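Local coordinates for protein HcgC (Methanococcus maripaludis S2, PDB 5O4J) that probably catalyses the SAM-dependent C-methylation of a pyridinol precursor during biosynthesis of the iron-guanylylpyridinol cofactor of [Fe]-hydrogenase, at residues 12-16 with 242-247. Residues are numbered along the deposited sequence; the frame is centred on the assembly and turned at random. Where two conformers were deposited one is given.
Sequences TRSKI and LEEILS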
# COMPACT_ATOMS: atom_id res chain seq x y z
N THR A 12 -17.35 14.70 7.65
CA THR A 12 -18.27 13.58 7.57
C THR A 12 -17.83 12.51 8.55
O THR A 12 -16.70 12.02 8.47
CB THR A 12 -18.31 13.02 6.15
OG1 THR A 12 -18.59 14.09 5.23
CG2 THR A 12 -19.38 11.94 6.02
N ARG A 13 -18.71 12.15 9.48
CA ARG A 13 -18.48 11.03 10.38
C ARG A 13 -19.21 9.80 9.85
O ARG A 13 -20.37 9.89 9.42
CB ARG A 13 -18.98 11.35 11.79
CG ARG A 13 -18.21 12.47 12.50
CD ARG A 13 -18.82 12.80 13.86
NE ARG A 13 -19.46 11.65 14.50
CZ ARG A 13 -19.97 11.65 15.73
NH1 ARG A 13 -19.92 12.74 16.48
NH2 ARG A 13 -20.52 10.54 16.20
N SER A 14 -18.54 8.66 9.88
CA SER A 14 -19.17 7.45 9.36
C SER A 14 -20.36 7.05 10.22
O SER A 14 -20.35 7.21 11.44
CB SER A 14 -18.16 6.29 9.28
OG SER A 14 -17.66 5.89 10.55
N LYS A 15 -21.40 6.55 9.56
CA LYS A 15 -22.52 5.97 10.30
C LYS A 15 -22.08 4.71 11.02
O LYS A 15 -22.51 4.46 12.15
CB LYS A 15 -23.68 5.68 9.35
CG LYS A 15 -24.31 6.92 8.75
CD LYS A 15 -25.29 6.55 7.66
CE LYS A 15 -25.89 7.80 7.02
NZ LYS A 15 -26.77 8.48 8.01
N ILE A 16 -21.25 3.90 10.38
CA ILE A 16 -20.72 2.69 11.01
C ILE A 16 -19.84 3.09 12.19
O ILE A 16 -18.90 3.87 12.04
CB ILE A 16 -19.96 1.85 9.98
CG1 ILE A 16 -20.95 1.15 9.04
CG2 ILE A 16 -19.02 0.82 10.65
CD1 ILE A 16 -20.33 0.73 7.73
N LEU A 242 -17.91 6.45 1.78
CA LEU A 242 -17.37 6.17 3.11
C LEU A 242 -17.96 4.90 3.70
O LEU A 242 -17.23 4.01 4.16
CB LEU A 242 -17.64 7.37 4.02
CG LEU A 242 -17.38 7.29 5.52
CD1 LEU A 242 -15.98 6.83 5.83
CD2 LEU A 242 -17.66 8.66 6.16
N GLU A 243 -19.29 4.77 3.69
CA GLU A 243 -19.91 3.57 4.24
C GLU A 243 -19.65 2.35 3.36
O GLU A 243 -19.45 1.25 3.87
CB GLU A 243 -21.42 3.78 4.41
CG GLU A 243 -21.86 5.02 5.22
CD GLU A 243 -21.24 5.10 6.61
OE1 GLU A 243 -21.24 4.07 7.32
OE2 GLU A 243 -20.80 6.20 7.00
N GLU A 244 -19.66 2.53 2.03
CA GLU A 244 -19.43 1.40 1.14
C GLU A 244 -18.03 0.81 1.34
O GLU A 244 -17.87 -0.42 1.35
CB GLU A 244 -19.62 1.81 -0.32
CG GLU A 244 -21.07 2.06 -0.72
CD GLU A 244 -21.81 0.79 -1.11
OE1 GLU A 244 -23.05 0.78 -1.04
OE2 GLU A 244 -21.14 -0.20 -1.50
N ILE A 245 -17.01 1.65 1.51
CA ILE A 245 -15.66 1.15 1.70
C ILE A 245 -15.53 0.41 3.02
O ILE A 245 -14.90 -0.66 3.10
CB ILE A 245 -14.65 2.30 1.59
CG1 ILE A 245 -14.56 2.75 0.13
CG2 ILE A 245 -13.28 1.89 2.11
CD1 ILE A 245 -13.96 4.11 -0.05
N LEU A 246 -16.09 0.98 4.09
CA LEU A 246 -16.07 0.30 5.39
C LEU A 246 -16.79 -1.03 5.30
O LEU A 246 -16.29 -2.05 5.77
CB LEU A 246 -16.71 1.17 6.46
CG LEU A 246 -15.78 2.17 7.11
CD1 LEU A 246 -16.61 3.22 7.85
CD2 LEU A 246 -14.81 1.45 8.04
N SER A 247 -18.00 -1.02 4.71
CA SER A 247 -18.78 -2.25 4.62
C SER A 247 -18.04 -3.32 3.82
O SER A 247 -18.05 -4.50 4.19
CB SER A 247 -20.14 -1.96 4.00
OG SER A 247 -20.95 -1.24 4.92
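Glu-243 grips the backbone of Lys-15 and Ile-16 with both carboxylate oxygens, illustrating how a helix lying against an antiparallel sheet can hold the chain where it leaves a strand. The helix is 239-251; the strand, 10-13, pairs with 230-234. A bend in the glutamate chain (chi2 -55°) brings its carboxylate up to two successive amides. Lys-15 N donates to Glu-243 OE2 over 2.7 Å and Ile-16 N to Glu-243 OE1 over 3.1 Å, both on the syn side and both from out of the carboxylate plane, Lys-15 N more so (35°). Both amides would be expected to stabilise the negative charge. The Lys-15 side chain lies roughly perpendicular to the glutamate's, its CB and CG by the carboxylate, while NZ runs on away from the helix. Apolar packing lies next to this clamp. Leu-242 CD2 lies 3.7 Å from Thr-12 CG2, and Leu-246 CD1 abuts Ser-14 CB; both leucines also touch Ile-230 of the neighbouring strand. The Ile-16 side chain runs antiparallel to that of Glu-243, and its CD1 reaches Leu-246 CB at 3.9 Å. Ser-14 OG, set between its backbone N and carbonyl carbon (chi1 64°), accepts from Ile-230 N and donates to Ile-16 O at 2.8 Å, in the carbonyl plane.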